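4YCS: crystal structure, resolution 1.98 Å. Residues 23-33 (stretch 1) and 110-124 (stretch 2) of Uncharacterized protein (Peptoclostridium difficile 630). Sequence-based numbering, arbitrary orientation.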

ATOM      1  N   ALA A  23      13.301  -7.882   2.945  1.00 56.04           N
ATOM      2  CA  ALA A  23      13.368  -7.132   4.196  1.00 55.86           C
ATOM      3  C   ALA A  23      12.282  -6.062   4.281  1.00 53.10           C
ATOM      4  O   ALA A  23      11.564  -5.955   5.286  1.00 50.60           O
ATOM      5  CB  ALA A  23      14.747  -6.506   4.394  1.00 56.07           C
HETATM    6  N   MSE A  24      12.183  -5.253   3.234  1.00 51.45           N
HETATM    7  CA  MSE A  24      11.167  -4.195   3.166  1.00 47.78           C
HETATM    8  C   MSE A  24       9.756  -4.746   3.225  1.00 44.39           C
HETATM    9  O   MSE A  24       8.875  -4.151   3.833  1.00 42.00           O
HETATM   10  CB  MSE A  24      11.318  -3.500   1.813  1.00 48.94           C
HETATM   11  CG  MSE A  24      10.528  -2.209   1.852  1.00 50.10           C
HETATM   12 SE   MSE A  24      10.870  -1.162   0.226  0.66 56.15          SE
HETATM   13  CE  MSE A  24      10.118  -2.367  -1.110  1.00 48.73           C
ATOM     14  N   ASN A  25       9.541  -5.870   2.553  1.00 44.72           N
ATOM     15  CA  ASN A  25       8.269  -6.568   2.543  1.00 44.75           C
ATOM     16  C   ASN A  25       7.878  -7.001   3.930  1.00 46.32           C
ATOM     17  O   ASN A  25       6.741  -6.750   4.366  1.00 44.14           O
ATOM     18  CB  ASN A  25       8.280  -7.743   1.556  1.00 44.93           C
ATOM     19  CG  ASN A  25       8.148  -7.285   0.121  1.00 45.96           C
ATOM     20  OD1 ASN A  25       8.066  -6.096  -0.137  1.00 47.07           O
ATOM     21  ND2 ASN A  25       8.120  -8.227  -0.817  1.00 46.75           N
ATOM     22  N   ASN A  26       8.821  -7.600   4.651  1.00 47.73           N
ATOM     23  CA  ASN A  26       8.543  -8.024   6.019  1.00 50.10           C
ATOM     24  C   ASN A  26       8.230  -6.885   6.951  1.00 46.52           C
ATOM     25  O   ASN A  26       7.321  -6.991   7.785  1.00 46.24           O
ATOM     26  CB  ASN A  26       9.647  -8.925   6.556  1.00 58.20           C
ATOM     27  CG  ASN A  26       9.518 -10.318   6.009  1.00 67.64           C
ATOM     28  OD1 ASN A  26       8.860 -11.146   6.606  1.00 76.82           O
ATOM     29  ND2 ASN A  26      10.050 -10.554   4.828  1.00 72.83           N
ATOM     30  N   SER A  27       8.925  -5.778   6.781  1.00 43.31           N
ATOM     31  CA  SER A  27       8.682  -4.593   7.593  1.00 42.60           C
ATOM     32  C   SER A  27       7.298  -4.011   7.305  1.00 40.15           C
ATOM     33  O   SER A  27       6.625  -3.537   8.218  1.00 39.48           O
ATOM     34  CB  SER A  27       9.752  -3.499   7.363  1.00 42.43           C
ATOM     35  OG  SER A  27      10.999  -3.883   7.873  1.00 48.23           O
ATOM     36  N   ALA A  28       6.909  -3.980   6.031  1.00 37.61           N
ATOM     37  CA  ALA A  28       5.607  -3.475   5.654  1.00 36.86           C
ATOM     38  C   ALA A  28       4.495  -4.330   6.301  1.00 37.31           C
ATOM     39  O   ALA A  28       3.574  -3.804   6.946  1.00 40.02           O
ATOM     40  CB  ALA A  28       5.477  -3.439   4.145  1.00 37.78           C
ATOM     41  N   LEU A  29       4.647  -5.640   6.213  1.00 37.27           N
ATOM     42  CA  LEU A  29       3.691  -6.548   6.800  1.00 39.06           C
ATOM     43  C   LEU A  29       3.590  -6.452   8.304  1.00 40.22           C
ATOM     44  O   LEU A  29       2.507  -6.626   8.859  1.00 36.38           O
ATOM     45  CB  LEU A  29       3.993  -7.971   6.381  1.00 40.79           C
ATOM     46  CG  LEU A  29       3.666  -8.265   4.917  1.00 44.86           C
ATOM     47  CD1 LEU A  29       4.474  -9.467   4.411  1.00 45.62           C
ATOM     48  CD2 LEU A  29       2.153  -8.470   4.737  1.00 45.69           C
ATOM     49  N   LEU A  30       4.714  -6.207   8.979  1.00 39.56           N
ATOM     50  CA  LEU A  30       4.723  -6.073  10.420  1.00 40.77           C
ATOM     51  C   LEU A  30       3.994  -4.804  10.810  1.00 43.03           C
ATOM     52  O   LEU A  30       3.212  -4.788  11.780  1.00 41.88           O
ATOM     53  CB  LEU A  30       6.156  -5.978  10.930  1.00 45.22           C
ATOM     54  CG  LEU A  30       6.359  -5.677  12.428  1.00 50.57           C
ATOM     55  CD1 LEU A  30       5.786  -6.794  13.319  1.00 50.59           C
ATOM     56  CD2 LEU A  30       7.842  -5.408  12.770  1.00 51.63           C
ATOM     57  N   ALA A  31       4.267  -3.729  10.071  1.00 41.15           N
ATOM     58  CA  ALA A  31       3.605  -2.446  10.303  1.00 41.23           C
ATOM     59  C   ALA A  31       2.064  -2.565  10.231  1.00 40.45           C
ATOM     60  O   ALA A  31       1.340  -1.968  11.042  1.00 40.09           O
ATOM     61  CB  ALA A  31       4.100  -1.448   9.300  1.00 42.18           C
ATOM     62  N   LEU A  32       1.603  -3.354   9.258  1.00 39.87           N
ATOM     63  CA  LEU A  32       0.175  -3.549   9.007  1.00 39.76           C
ATOM     64  C   LEU A  32      -0.427  -4.362  10.142  1.00 39.41           C
ATOM     65  O   LEU A  32      -1.421  -3.953  10.757  1.00 41.71           O
ATOM     66  CB  LEU A  32      -0.050  -4.234   7.664  1.00 38.84           C
ATOM     67  CG  LEU A  32      -1.514  -4.442   7.210  1.00 38.69           C
ATOM     68  CD1 LEU A  32      -2.239  -3.117   7.124  1.00 38.67           C
ATOM     69  CD2 LEU A  32      -1.588  -5.146   5.859  1.00 39.12           C
ATOM     70  N   ASN A  33       0.226  -5.452  10.473  1.00 39.10           N
ATOM     71  CA  ASN A  33      -0.148  -6.224  11.645  1.00 45.16           C
ATOM     72  C   ASN A  33      -0.185  -5.437  12.963  1.00 44.82           C
ATOM     73  O   ASN A  33      -1.092  -5.628  13.773  1.00 43.86           O
ATOM     74  CB  ASN A  33       0.722  -7.450  11.772  1.00 50.29           C
ATOM     75  CG  ASN A  33      -0.036  -8.611  12.370  1.00 62.77           C
ATOM     76  OD1 ASN A  33       0.084  -8.881  13.559  1.00 65.03           O
ATOM     77  ND2 ASN A  33      -0.874  -9.272  11.554  1.00 62.22           N
TER
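Stretch 2 (110-124) SYEDNKSGYLAGLIA

Small residues often lie where packed helices come nearest, and a polar side chain can add a specific bond to the neighbouring backbone; the packing of residues 110-124 on residues 23-33 has both features. Residues 23-33 are part of one continuous α-helix that extends beyond the stretch in each direction. Residues 110-124 are less regular: a short, weakly bonded helix at about 111-115 leads through a turn into a second helix, 118-124, which runs on later in the chain. The short helix is capped by Ser 110, whose OG accepts a hydrogen bond from Asp 113 N at 3.0 Å. Gly 117, with a positive phi of 95°, makes the turn and also occupies the N-cap position of the second helix. At these backbone angles a CB would be jammed against the carbonyl oxygen of Ser 116, so the conformation itself calls for glycine.

Both helical segments run in broadly the same sense as helix 23-33, each at 43° to it, but the signed crossing angles are opposite: +43° for the first and -43° for the second. The closest approach of the axes is 9.2 Å for the first pair and 8.3 Å for the second. The CA atoms come nearest at two alanines, with Ala 31 CA 5.0 Å from Ala 120 CA; there Ala 120 CB lies 3.6 Å from Ala 31 O, a separation that brings a methyl group directly against the opposing backbone.

Of all the residues, Asn 114 has the largest area covered by the other stretch. Its ND2 donates a hydrogen bond to Met 24 O at 3.1 Å, a carbonyl that also accepts from Ala 28 N at 3.0 Å within its own helix. The amide thus reads the backbone without displacing the helical bond. Its OD1 lies 3.5 Å from Ala 28 CA and finds no polar partner in the model, so the amide's satisfaction is one-sided. Next to it, Ser 27 CB is 3.6 Å from Asn 114 ND2, and Ser 27 OG is 3.8 Å from Lys 115 CB.

Apolar contacts extend the contact along the helix. Met 24, present as selenomethionine, meets the edge of the Tyr 111 ring, with its CG 4.0 Å from Tyr 111 CD1. Farther along, Ala 31 CB rests 3.9 Å from Leu 119 CD2. Leu 32 starts out pointing away, yet its end returns to place CD1 4.2 Å from Ile 123 CD1.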

ATOM      1  N   SER A 110       8.705   6.628   2.838  1.00 49.99           N
ATOM      2  CA  SER A 110      10.079   6.185   2.600  1.00 55.49           C
ATOM      3  C   SER A 110      10.387   4.771   3.153  1.00 57.85           C
ATOM      4  O   SER A 110       9.658   4.242   3.988  1.00 54.81           O
ATOM      5  CB  SER A 110      11.005   7.158   3.255  1.00 55.04           C
ATOM      6  OG  SER A 110      10.742   7.164   4.624  1.00 54.16           O
ATOM      7  N   TYR A 111      11.481   4.178   2.696  1.00 61.24           N
ATOM      8  CA  TYR A 111      11.998   2.912   3.247  1.00 64.71           C
ATOM      9  C   TYR A 111      12.249   3.034   4.764  1.00 64.55           C
ATOM     10  O   TYR A 111      12.051   2.068   5.497  1.00 63.86           O
ATOM     11  CB  TYR A 111      13.293   2.507   2.505  1.00 69.49           C
ATOM     12  CG  TYR A 111      14.077   1.356   3.116  1.00 78.12           C
ATOM     13  CD1 TYR A 111      13.767   0.025   2.805  1.00 82.44           C
ATOM     14  CD2 TYR A 111      15.143   1.598   3.990  1.00 84.42           C
ATOM     15  CE1 TYR A 111      14.494  -1.025   3.352  1.00 88.57           C
ATOM     16  CE2 TYR A 111      15.871   0.554   4.544  1.00 87.43           C
ATOM     17  CZ  TYR A 111      15.540  -0.753   4.217  1.00 90.92           C
ATOM     18  OH  TYR A 111      16.256  -1.790   4.763  1.00 98.94           O
ATOM     19  N   GLU A 112      12.659   4.227   5.215  1.00 63.77           N
ATOM     20  CA  GLU A 112      12.946   4.501   6.636  1.00 69.00           C
ATOM     21  C   GLU A 112      11.644   4.510   7.468  1.00 66.10           C
ATOM     22  O   GLU A 112      11.503   3.824   8.479  1.00 62.96           O
ATOM     23  CB  GLU A 112      13.697   5.837   6.776  1.00 70.73           C
ATOM     24  CG  GLU A 112      15.220   5.718   6.561  1.00 81.40           C
ATOM     25  CD  GLU A 112      15.634   5.304   5.144  1.00 87.58           C
ATOM     26  OE1 GLU A 112      14.834   5.512   4.187  1.00 84.87           O
ATOM     27  OE2 GLU A 112      16.765   4.779   4.991  1.00 87.74           O
ATOM     28  N   ASP A 113      10.688   5.286   6.997  1.00 61.51           N
ATOM     29  CA  ASP A 113       9.406   5.416   7.644  1.00 58.91           C
ATOM     30  C   ASP A 113       8.641   4.079   7.661  1.00 57.24           C
ATOM     31  O   ASP A 113       7.905   3.795   8.594  1.00 56.26           O
ATOM     32  CB  ASP A 113       8.616   6.549   6.955  1.00 59.68           C
ATOM     33  CG  ASP A 113       9.219   7.961   7.265  1.00 59.23           C
ATOM     34  OD1 ASP A 113       9.961   8.065   8.240  1.00 56.07           O
ATOM     35  OD2 ASP A 113       8.916   8.955   6.570  1.00 61.72           O
ATOM     36  N   ASN A 114       8.873   3.243   6.653  1.00 57.29           N
ATOM     37  CA  ASN A 114       8.302   1.895   6.578  1.00 57.73           C
ATOM     38  C   ASN A 114       8.577   1.051   7.834  1.00 61.59           C
ATOM     39  O   ASN A 114       7.722   0.257   8.248  1.00 61.21           O
ATOM     40  CB  ASN A 114       8.855   1.148   5.342  1.00 55.97           C
ATOM     41  CG  ASN A 114       8.139  -0.181   5.060  1.00 53.55           C
ATOM     42  OD1 ASN A 114       6.918  -0.253   5.080  1.00 52.12           O
ATOM     43  ND2 ASN A 114       8.897  -1.210   4.737  1.00 50.18           N
ATOM     44  N   LYS A 115       9.758   1.222   8.432  1.00 63.06           N
ATOM     45  CA  LYS A 115      10.173   0.393   9.584  1.00 65.39           C
ATOM     46  C   LYS A 115      10.339   1.138  10.925  1.00 60.74           C
ATOM     47  O   LYS A 115      10.731   0.532  11.902  1.00 60.62           O
ATOM     48  CB  LYS A 115      11.462  -0.358   9.249  1.00 68.18           C
ATOM     49  CG  LYS A 115      12.617   0.532   8.823  1.00 74.07           C
ATOM     50  CD  LYS A 115      13.864  -0.296   8.509  1.00 78.30           C
ATOM     51  CE  LYS A 115      14.962   0.554   7.889  1.00 84.64           C
ATOM     52  NZ  LYS A 115      15.539   1.539   8.839  1.00 86.65           N
ATOM     53  N   SER A 116      10.030   2.430  10.968  1.00 55.83           N
ATOM     54  CA  SER A 116      10.177   3.238  12.177  1.00 56.66           C
ATOM     55  C   SER A 116       8.934   3.280  13.086  1.00 57.41           C
ATOM     56  O   SER A 116       8.933   3.954  14.134  1.00 62.97           O
ATOM     57  CB  SER A 116      10.529   4.664  11.782  1.00 56.84           C
ATOM     58  OG  SER A 116       9.414   5.346  11.228  1.00 55.97           O
ATOM     59  N   GLY A 117       7.856   2.621  12.683  1.00 52.22           N
ATOM     60  CA  GLY A 117       6.570   2.828  13.382  1.00 48.88           C
ATOM     61  C   GLY A 117       5.704   3.888  12.697  1.00 45.63           C
ATOM     62  O   GLY A 117       4.518   4.001  12.947  1.00 42.77           O
ATOM     63  N   TYR A 118       6.301   4.657  11.809  1.00 45.07           N
ATOM     64  CA  TYR A 118       5.602   5.689  11.066  1.00 42.98           C
ATOM     65  C   TYR A 118       4.511   5.134  10.216  1.00 40.45           C
ATOM     66  O   TYR A 118       3.487   5.733  10.115  1.00 39.27           O
ATOM     67  CB  TYR A 118       6.576   6.444  10.143  1.00 44.88           C
ATOM     68  CG  TYR A 118       5.977   7.609   9.388  1.00 42.83           C
ATOM     69  CD1 TYR A 118       5.327   7.427   8.198  1.00 42.17           C
ATOM     70  CD2 TYR A 118       6.078   8.894   9.882  1.00 42.68           C
ATOM     71  CE1 TYR A 118       4.784   8.491   7.519  1.00 42.58           C
ATOM     72  CE2 TYR A 118       5.554   9.956   9.198  1.00 41.31           C
ATOM     73  CZ  TYR A 118       4.920   9.747   8.008  1.00 41.26           C
ATOM     74  OH  TYR A 118       4.360  10.813   7.341  1.00 48.65           O
ATOM     75  N   LEU A 119       4.744   3.996   9.580  1.00 41.62           N
ATOM     76  CA  LEU A 119       3.716   3.440   8.724  1.00 41.76           C
ATOM     77  C   LEU A 119       2.487   3.045   9.523  1.00 39.21           C
ATOM     78  O   LEU A 119       1.368   3.338   9.121  1.00 38.16           O
ATOM     79  CB  LEU A 119       4.232   2.264   7.908  1.00 42.49           C
ATOM     80  CG  LEU A 119       3.215   1.690   6.905  1.00 43.53           C
ATOM     81  CD1 LEU A 119       2.606   2.767   6.017  1.00 45.12           C
ATOM     82  CD2 LEU A 119       3.868   0.613   6.022  1.00 47.09           C
ATOM     83  N   ALA A 120       2.684   2.398  10.661  1.00 40.91           N
ATOM     84  CA  ALA A 120       1.519   1.958  11.491  1.00 42.84           C
ATOM     85  C   ALA A 120       0.716   3.148  11.966  1.00 40.35           C
ATOM     86  O   ALA A 120      -0.513   3.105  12.078  1.00 40.38           O
ATOM     87  CB  ALA A 120       2.014   1.171  12.689  1.00 46.34           C
ATOM     88  N   GLY A 121       1.457   4.217  12.258  1.00 38.32           N
ATOM     89  CA  GLY A 121       0.880   5.447  12.719  1.00 39.06           C
ATOM     90  C   GLY A 121       0.063   6.078  11.618  1.00 37.49           C
ATOM     91  O   GLY A 121      -1.053   6.550  11.834  1.00 35.46           O
ATOM     92  N   LEU A 122       0.642   6.071  10.427  1.00 29.17           N
ATOM     93  CA  LEU A 122      -0.039   6.676   9.270  1.00 31.86           C
ATOM     94  C   LEU A 122      -1.354   5.963   9.001  1.00 32.12           C
ATOM     95  O   LEU A 122      -2.349   6.590   8.713  1.00 31.77           O
ATOM     96  CB  LEU A 122       0.847   6.603   8.051  1.00 35.35           C
ATOM     97  CG  LEU A 122       0.204   7.261   6.861  1.00 38.34           C
ATOM     98  CD1 LEU A 122       0.683   8.688   6.703  1.00 43.05           C
ATOM     99  CD2 LEU A 122       0.476   6.438   5.636  1.00 42.10           C
ATOM    100  N   ILE A 123      -1.350   4.638   9.121  1.00 33.60           N
ATOM    101  CA  ILE A 123      -2.520   3.841   8.838  1.00 33.30           C
ATOM    102  C   ILE A 123      -3.571   4.234   9.889  1.00 34.96           C
ATOM    103  O   ILE A 123      -4.744   4.466   9.570  1.00 32.42           O
ATOM    104  CB  ILE A 123      -2.164   2.325   8.858  1.00 35.42           C
ATOM    105  CG1 ILE A 123      -1.174   1.982   7.698  1.00 36.03           C
ATOM    106  CG2 ILE A 123      -3.414   1.494   8.734  1.00 35.38           C
ATOM    107  CD1 ILE A 123      -0.448   0.645   7.747  1.00 38.51           C
ATOM    108  N   ALA A 124      -3.157   4.295  11.151  1.00 35.40           N
ATOM    109  CA  ALA A 124      -4.067   4.674  12.239  1.00 36.03           C
ATOM    110  C   ALA A 124      -4.701   6.038  12.031  1.00 35.60           C
ATOM    111  O   ALA A 124      -5.896   6.230  12.236  1.00 37.70           O
ATOM    112  CB  ALA A 124      -3.330   4.659  13.560  1.00 40.03           C
TER